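Local coordinates for GGDEF family protein (Vibrio cholerae, PDB 5GZS) that is a diguanylate cyclase whose periplasmic portion, built of two solute-binding-protein-like modules, binds arginine and probably passes this signal to cyclic-di-GMP synthesis, at residues L281-V294 against Q410-L422. Numbering follows the deposited sequence.
Sequences LQDKSIDILAPITV and QYDIAIGFAKNPL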
ATOM      1  N   LEU A 281      22.653 -25.406   3.270  1.00 34.67           N
ATOM      2  CA  LEU A 281      22.579 -24.734   1.979  1.00 44.26           C
ATOM      3  C   LEU A 281      23.966 -24.287   1.503  1.00 50.92           C
ATOM      4  O   LEU A 281      24.316 -24.438   0.319  1.00 52.98           O
ATOM      5  CB  LEU A 281      21.644 -23.536   2.060  1.00 33.65           C
ATOM      6  CG  LEU A 281      21.229 -22.953   0.720  1.00 45.20           C
ATOM      7  CD1 LEU A 281      20.456 -24.000  -0.090  1.00 38.40           C
ATOM      8  CD2 LEU A 281      20.399 -21.673   0.930  1.00 32.82           C
ATOM      9  N   GLN A 282      24.771 -23.748   2.416  1.00 38.30           N
ATOM     10  CA  GLN A 282      26.120 -23.365   2.023  1.00 34.83           C
ATOM     11  C   GLN A 282      26.974 -24.609   1.804  1.00 35.24           C
ATOM     12  O   GLN A 282      27.815 -24.611   0.937  1.00 56.13           O
ATOM     13  CB  GLN A 282      26.713 -22.398   3.039  1.00 40.17           C
ATOM     14  CG  GLN A 282      25.967 -21.062   3.009  1.00 47.43           C
ATOM     15  CD  GLN A 282      26.348 -20.111   4.127  1.00 67.67           C
ATOM     16  OE1 GLN A 282      27.160 -19.207   3.935  1.00 75.20           O
ATOM     17  NE2 GLN A 282      25.746 -20.293   5.300  1.00 67.05           N
ATOM     18  N   ASP A 283      26.702 -25.692   2.527  1.00 49.40           N
ATOM     19  CA  ASP A 283      27.355 -26.992   2.288  1.00 50.53           C
ATOM     20  C   ASP A 283      27.106 -27.555   0.894  1.00 45.37           C
ATOM     21  O   ASP A 283      27.834 -28.444   0.447  1.00 48.80           O
ATOM     22  CB  ASP A 283      26.856 -28.059   3.282  1.00 57.56           C
ATOM     23  CG  ASP A 283      27.344 -27.841   4.697  1.00 75.69           C
ATOM     24  OD1 ASP A 283      27.924 -26.767   4.992  1.00 82.79           O
ATOM     25  OD2 ASP A 283      27.127 -28.758   5.523  1.00 79.33           O
ATOM     26  N   LYS A 284      26.040 -27.090   0.251  1.00 43.48           N
ATOM     27  CA  LYS A 284      25.490 -27.730  -0.955  1.00 47.46           C
ATOM     28  C   LYS A 284      24.947 -29.131  -0.631  1.00 49.35           C
ATOM     29  O   LYS A 284      24.834 -29.985  -1.529  1.00 50.91           O
ATOM     30  CB  LYS A 284      26.528 -27.825  -2.096  1.00 40.37           C
ATOM     31  CG  LYS A 284      27.410 -26.596  -2.307  1.00 43.92           C
ATOM     32  CD  LYS A 284      26.597 -25.317  -2.483  1.00 51.85           C
ATOM     33  CE  LYS A 284      27.451 -24.057  -2.249  1.00 47.93           C
ATOM     34  NZ  LYS A 284      28.743 -24.137  -2.989  1.00 48.06           N
ATOM     35  N   SER A 285      24.609 -29.378   0.636  1.00 39.75           N
ATOM     36  CA  SER A 285      24.109 -30.709   1.027  1.00 49.35           C
ATOM     37  C   SER A 285      22.599 -30.806   0.757  1.00 47.52           C
ATOM     38  O   SER A 285      22.049 -31.899   0.656  1.00 42.27           O
ATOM     39  CB  SER A 285      24.442 -31.025   2.502  1.00 36.93           C
ATOM     40  OG  SER A 285      24.039 -29.983   3.394  1.00 45.12           O
ATOM     41  N   ILE A 286      21.952 -29.647   0.631  1.00 43.73           N
ATOM     42  CA  ILE A 286      20.585 -29.534   0.110  1.00 40.09           C
ATOM     43  C   ILE A 286      20.608 -28.520  -1.030  1.00 44.32           C
ATOM     44  O   ILE A 286      21.567 -27.754  -1.146  1.00 46.76           O
ATOM     45  CB  ILE A 286      19.596 -29.082   1.182  1.00 35.09           C
ATOM     46  CG1 ILE A 286      19.891 -27.630   1.564  1.00 37.24           C
ATOM     47  CG2 ILE A 286      19.704 -29.979   2.410  1.00 37.07           C
ATOM     48  CD1 ILE A 286      18.859 -26.984   2.475  1.00 32.97           C
ATOM     49  N   ASP A 287      19.571 -28.516  -1.870  1.00 40.73           N
ATOM     50  CA  ASP A 287      19.484 -27.587  -3.005  1.00 30.79           C
ATOM     51  C   ASP A 287      18.597 -26.350  -2.722  1.00 35.96           C
ATOM     52  O   ASP A 287      18.872 -25.256  -3.195  1.00 30.09           O
ATOM     53  CB  ASP A 287      18.937 -28.301  -4.235  1.00 29.62           C
ATOM     54  CG  ASP A 287      19.628 -29.608  -4.510  1.00 29.94           C
ATOM     55  OD1 ASP A 287      20.834 -29.613  -4.799  1.00 40.63           O
ATOM     56  OD2 ASP A 287      18.959 -30.658  -4.425  1.00 33.47           O
ATOM     57  N   ILE A 288      17.529 -26.529  -1.961  1.00 32.07           N
ATOM     58  CA  ILE A 288      16.550 -25.472  -1.787  1.00 28.83           C
ATOM     59  C   ILE A 288      16.235 -25.248  -0.325  1.00 29.34           C
ATOM     60  O   ILE A 288      16.113 -26.196   0.441  1.00 29.60           O
ATOM     61  CB  ILE A 288      15.261 -25.818  -2.530  1.00 31.59           C
ATOM     62  CG1 ILE A 288      15.464 -25.657  -4.026  1.00 30.16           C
ATOM     63  CG2 ILE A 288      14.064 -24.996  -2.024  1.00 27.89           C
ATOM     64  CD1 ILE A 288      14.354 -26.328  -4.848  1.00 30.94           C
ATOM     65  N   LEU A 289      16.098 -23.999   0.073  1.00 28.90           N
ATOM     66  CA  LEU A 289      15.759 -23.730   1.461  1.00 36.89           C
ATOM     67  C   LEU A 289      14.755 -22.596   1.502  1.00 41.50           C
ATOM     68  O   LEU A 289      14.928 -21.570   0.833  1.00 34.24           O
ATOM     69  CB  LEU A 289      17.003 -23.392   2.294  1.00 30.38           C
ATOM     70  CG  LEU A 289      16.763 -22.760   3.671  1.00 31.14           C
ATOM     71  CD1 LEU A 289      15.864 -23.622   4.512  1.00 31.29           C
ATOM     72  CD2 LEU A 289      18.055 -22.495   4.434  1.00 32.05           C
ATOM     73  N   ALA A 290      13.692 -22.795   2.272  1.00 38.69           N
ATOM     74  CA  ALA A 290      12.677 -21.769   2.430  1.00 39.54           C
ATOM     75  C   ALA A 290      11.951 -22.024   3.732  1.00 39.93           C
ATOM     76  O   ALA A 290      11.870 -23.160   4.194  1.00 45.40           O
ATOM     77  CB  ALA A 290      11.708 -21.767   1.250  1.00 42.55           C
ATOM     78  N   PRO A 291      11.456 -20.966   4.355  1.00 34.74           N
ATOM     79  CA  PRO A 291      11.590 -19.568   3.923  1.00 50.22           C
ATOM     80  C   PRO A 291      12.985 -19.023   4.213  1.00 48.56           C
ATOM     81  O   PRO A 291      13.698 -19.604   5.027  1.00 53.90           O
ATOM     82  CB  PRO A 291      10.506 -18.851   4.731  1.00 35.40           C
ATOM     83  CG  PRO A 291      10.442 -19.643   6.002  1.00 40.10           C
ATOM     84  CD  PRO A 291      10.697 -21.098   5.609  1.00 35.49           C
ATOM     85  N   ILE A 292      13.372 -17.932   3.568  1.00 39.73           N
ATOM     86  CA  ILE A 292      14.572 -17.224   3.998  1.00 37.01           C
ATOM     87  C   ILE A 292      14.397 -15.741   3.740  1.00 42.26           C
ATOM     88  O   ILE A 292      14.119 -15.331   2.611  1.00 42.29           O
ATOM     89  CB  ILE A 292      15.828 -17.745   3.299  1.00 40.13           C
ATOM     90  CG1 ILE A 292      16.942 -16.699   3.369  1.00 43.14           C
ATOM     91  CG2 ILE A 292      15.511 -18.113   1.856  1.00 46.21           C
ATOM     92  CD1 ILE A 292      18.278 -17.206   2.912  1.00 47.38           C
ATOM     93  N   THR A 293      14.562 -14.925   4.781  1.00 47.35           N
ATOM     94  CA  THR A 293      14.011 -13.582   4.719  1.00 53.69           C
ATOM     95  C   THR A 293      14.875 -12.550   4.006  1.00 61.76           C
ATOM     96  O   THR A 293      14.658 -11.348   4.183  1.00 70.74           O
ATOM     97  CB  THR A 293      13.697 -13.065   6.109  1.00 60.15           C
ATOM     98  OG1 THR A 293      14.892 -13.060   6.894  1.00 66.91           O
ATOM     99  CG2 THR A 293      12.643 -13.947   6.750  1.00 58.42           C
ATOM    100  N   VAL A 294      15.793 -13.019   3.162  1.00 55.14           N
ATOM    101  CA  VAL A 294      16.695 -12.173   2.363  1.00 56.13           C
ATOM    102  C   VAL A 294      17.129 -10.920   3.114  1.00 71.45           C
ATOM    103  O   VAL A 294      16.645  -9.806   2.883  1.00 75.47           O
ATOM    104  CB  VAL A 294      16.076 -11.799   0.962  1.00 63.34           C
ATOM    105  CG1 VAL A 294      14.706 -11.167   1.064  1.00 62.76           C
ATOM    106  CG2 VAL A 294      17.032 -10.918   0.138  1.00 65.95           C
ATOM    107  N   GLN A 410       7.837  -3.769   6.562  1.00 46.25           N
ATOM    108  CA  GLN A 410       7.469  -4.898   5.733  1.00 49.37           C
ATOM    109  C   GLN A 410       8.690  -5.433   4.962  1.00 52.80           C
ATOM    110  O   GLN A 410       9.300  -4.709   4.170  1.00 55.42           O
ATOM    111  CB  GLN A 410       6.357  -4.510   4.763  1.00 44.98           C
ATOM    112  CG  GLN A 410       5.889  -5.689   3.911  1.00 55.77           C
ATOM    113  CD  GLN A 410       4.671  -5.367   3.074  1.00 61.10           C
ATOM    114  OE1 GLN A 410       3.563  -5.170   3.596  1.00 47.35           O
ATOM    115  NE2 GLN A 410       4.868  -5.303   1.755  1.00 69.67           N
ATOM    116  N   TYR A 411       9.044  -6.698   5.189  1.00 49.73           N
ATOM    117  CA  TYR A 411      10.190  -7.294   4.500  1.00 37.47           C
ATOM    118  C   TYR A 411       9.793  -8.470   3.595  1.00 42.37           C
ATOM    119  O   TYR A 411       8.607  -8.723   3.354  1.00 39.58           O
ATOM    120  CB  TYR A 411      11.264  -7.720   5.516  1.00 37.73           C
ATOM    121  CG  TYR A 411      10.867  -8.772   6.534  1.00 41.33           C
ATOM    122  CD1 TYR A 411      10.125  -8.434   7.655  1.00 52.67           C
ATOM    123  CD2 TYR A 411      11.267 -10.101   6.395  1.00 38.59           C
ATOM    124  CE1 TYR A 411       9.772  -9.393   8.597  1.00 58.35           C
ATOM    125  CE2 TYR A 411      10.912 -11.059   7.335  1.00 42.12           C
ATOM    126  CZ  TYR A 411      10.171 -10.695   8.434  1.00 59.99           C
ATOM    127  OH  TYR A 411       9.809 -11.627   9.373  1.00 67.75           O
ATOM    128  N   ASP A 412      10.788  -9.182   3.083  1.00 51.51           N
ATOM    129  CA  ASP A 412      10.547 -10.171   2.035  1.00 47.10           C
ATOM    130  C   ASP A 412      10.915 -11.600   2.397  1.00 47.96           C
ATOM    131  O   ASP A 412      11.932 -11.868   3.021  1.00 56.57           O
ATOM    132  CB  ASP A 412      11.308  -9.766   0.775  1.00 48.95           C
ATOM    133  CG  ASP A 412      10.751  -8.501   0.148  1.00 52.48           C
ATOM    134  OD1 ASP A 412       9.529  -8.460  -0.107  1.00 47.58           O
ATOM    135  OD2 ASP A 412      11.530  -7.544  -0.066  1.00 57.56           O
ATOM    136  N   ILE A 413      10.075 -12.529   1.985  1.00 46.50           N
ATOM    137  CA  ILE A 413      10.403 -13.929   2.117  1.00 42.65           C
ATOM    138  C   ILE A 413      10.547 -14.501   0.700  1.00 44.82           C
ATOM    139  O   ILE A 413       9.704 -14.247  -0.168  1.00 40.85           O
ATOM    140  CB  ILE A 413       9.330 -14.657   2.943  1.00 46.59           C
ATOM    141  CG1 ILE A 413       9.570 -14.410   4.429  1.00 53.42           C
ATOM    142  CG2 ILE A 413       9.322 -16.141   2.684  1.00 46.14           C
ATOM    143  CD1 ILE A 413       8.604 -15.169   5.316  1.00 55.84           C
ATOM    144  N   ALA A 414      11.645 -15.230   0.467  1.00 51.76           N
ATOM    145  CA  ALA A 414      11.924 -15.894  -0.813  1.00 43.42           C
ATOM    146  C   ALA A 414      12.345 -17.327  -0.601  1.00 40.45           C
ATOM    147  O   ALA A 414      12.513 -17.773   0.540  1.00 47.01           O
ATOM    148  CB  ALA A 414      13.007 -15.167  -1.575  1.00 31.45           C
ATOM    149  N   ILE A 415      12.519 -18.037  -1.716  1.00 40.08           N
ATOM    150  CA  ILE A 415      13.198 -19.331  -1.723  1.00 30.96           C
ATOM    151  C   ILE A 415      14.668 -19.099  -2.000  1.00 31.38           C
ATOM    152  O   ILE A 415      15.023 -18.329  -2.906  1.00 34.71           O
ATOM    153  CB  ILE A 415      12.658 -20.285  -2.803  1.00 39.15           C
ATOM    154  CG1 ILE A 415      11.137 -20.402  -2.749  1.00 37.21           C
ATOM    155  CG2 ILE A 415      13.300 -21.643  -2.674  1.00 29.95           C
ATOM    156  CD1 ILE A 415      10.600 -21.285  -3.847  1.00 28.98           C
ATOM    157  N   GLY A 416      15.522 -19.770  -1.233  1.00 31.84           N
ATOM    158  CA  GLY A 416      16.968 -19.682  -1.408  1.00 31.12           C
ATOM    159  C   GLY A 416      17.451 -20.916  -2.122  1.00 32.99           C
ATOM    160  O   GLY A 416      16.903 -22.002  -1.910  1.00 31.39           O
ATOM    161  N   PHE A 417      18.463 -20.769  -2.976  1.00 33.87           N
ATOM    162  CA  PHE A 417      18.987 -21.928  -3.726  1.00 29.24           C
ATOM    163  C   PHE A 417      20.461 -21.942  -3.547  1.00 30.71           C
ATOM    164  O   PHE A 417      21.072 -20.877  -3.430  1.00 40.76           O
ATOM    165  CB  PHE A 417      18.661 -21.870  -5.222  1.00 32.42           C
ATOM    166  CG  PHE A 417      17.186 -21.804  -5.535  1.00 29.11           C
ATOM    167  CD1 PHE A 417      16.501 -20.603  -5.452  1.00 28.16           C
ATOM    168  CD2 PHE A 417      16.497 -22.945  -5.928  1.00 27.39           C
ATOM    169  CE1 PHE A 417      15.152 -20.535  -5.749  1.00 40.05           C
ATOM    170  CE2 PHE A 417      15.141 -22.888  -6.236  1.00 26.77           C
ATOM    171  CZ  PHE A 417      14.468 -21.679  -6.146  1.00 39.58           C
ATOM    172  N   ALA A 418      21.033 -23.140  -3.500  1.00 30.10           N
ATOM    173  CA  ALA A 418      22.449 -23.303  -3.259  1.00 30.95           C
ATOM    174  C   ALA A 418      23.217 -22.585  -4.340  1.00 38.14           C
ATOM    175  O   ALA A 418      22.810 -22.579  -5.509  1.00 30.97           O
ATOM    176  CB  ALA A 418      22.815 -24.762  -3.232  1.00 30.97           C
ATOM    177  N   LYS A 419      24.331 -21.980  -3.939  1.00 36.98           N
ATOM    178  CA  LYS A 419      25.180 -21.224  -4.843  1.00 32.97           C
ATOM    179  C   LYS A 419      26.002 -22.124  -5.768  1.00 33.29           C
ATOM    180  O   LYS A 419      27.208 -22.269  -5.608  1.00 41.42           O
ATOM    181  CB  LYS A 419      26.098 -20.330  -4.028  1.00 37.54           C
ATOM    182  CG  LYS A 419      25.679 -18.895  -3.926  1.00 34.09           C
ATOM    183  CD  LYS A 419      26.094 -18.159  -5.186  1.00 43.54           C
ATOM    184  CE  LYS A 419      26.811 -16.881  -4.833  1.00 52.52           C
ATOM    185  NZ  LYS A 419      25.912 -15.988  -4.077  1.00 60.83           N
ATOM    186  N   ASN A 420      25.354 -22.743  -6.740  1.00 32.63           N
ATOM    187  CA  ASN A 420      26.093 -23.469  -7.767  1.00 37.82           C
ATOM    188  C   ASN A 420      25.315 -23.310  -9.072  1.00 32.54           C
ATOM    189  O   ASN A 420      24.269 -22.689  -9.040  1.00 31.90           O
ATOM    190  CB  ASN A 420      26.310 -24.942  -7.359  1.00 32.93           C
ATOM    191  CG  ASN A 420      25.025 -25.643  -6.950  1.00 40.57           C
ATOM    192  OD1 ASN A 420      23.932 -25.365  -7.464  1.00 31.07           O
ATOM    193  ND2 ASN A 420      25.160 -26.566  -6.005  1.00 47.96           N
ATOM    194  N   PRO A 421      25.836 -23.836 -10.208  1.00 32.95           N
ATOM    195  CA  PRO A 421      25.164 -23.651 -11.494  1.00 32.64           C
ATOM    196  C   PRO A 421      23.698 -24.086 -11.515  1.00 39.32           C
ATOM    197  O   PRO A 421      22.844 -23.324 -11.992  1.00 31.03           O
ATOM    198  CB  PRO A 421      26.001 -24.517 -12.435  1.00 34.43           C
ATOM    199  CG  PRO A 421      27.382 -24.419 -11.881  1.00 34.40           C
ATOM    200  CD  PRO A 421      27.177 -24.439 -10.395  1.00 33.95           C
ATOM    201  N   LEU A 422      23.400 -25.276 -11.001  1.00 39.79           N
ATOM    202  CA  LEU A 422      22.012 -25.710 -10.916  1.00 36.33           C
ATOM    203  C   LEU A 422      21.119 -24.668 -10.209  1.00 29.80           C
ATOM    204  O   LEU A 422      20.032 -24.344 -10.685  1.00 29.20           O
ATOM    205  CB  LEU A 422      21.917 -27.053 -10.203  1.00 34.05           C
ATOM    206  CG  LEU A 422      20.483 -27.579 -10.102  1.00 35.44           C
ATOM    207  CD1 LEU A 422      19.828 -27.662 -11.482  1.00 28.47           C
ATOM    208  CD2 LEU A 422      20.463 -28.908  -9.397  1.00 34.08           C
TER
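I288 and F417 face each other as a non-hydrogen-bonded pair of antiparallel strands 288-292 and 414-417, their side chains running off the sheet together, flank to flank. CG1 of I288 reaches CD2 of F417 at 3.5 Å, an oblique approach to the ring. With CG1 set anti to its carbonyl carbon (chi1 -74°), I288 keeps this branch for the ring and turns CG2 to CG2 of I415, also 3.5 Å away. F430 of helix 421-435 and V253 of helix 248-259 help close this face.

On the opposite face G416 has no side chain, and CG2 of I292 lies 3.5 Å from the backbone N of G416. Next to G416, CD1 of L281 meets the backbone N and CB of A418.

Backbone pairing is reciprocal at L289 and G416, where G416 N reaches L289 O at 2.8 Å with an N-H...O angle of 166°. The register then slips by one residue in a beta bulge that contains the cis peptide between A290 and P291, and I292 and A414 form the second reciprocal pair; A414 N to I292 O is long at 3.3 Å. At the bulge, CB of P291 packs on CG2 of I413; past it, CG2 of T293 meets the ring edge of Y411 in plane, 3.4 Å from CE2.

The strands belong to the mixed sheet of the second solute-binding-protein-like module, with 414-417 running against 288-292 on return from the module's other sheet. A fifth backbone bond joins A418 N to D287 O (3.0 Å). Polarity across this largely buried, apolar join therefore rests on backbone N-H and C=O groups, while R224 and the backbone N of R227 hold the D287 carboxylate outside it.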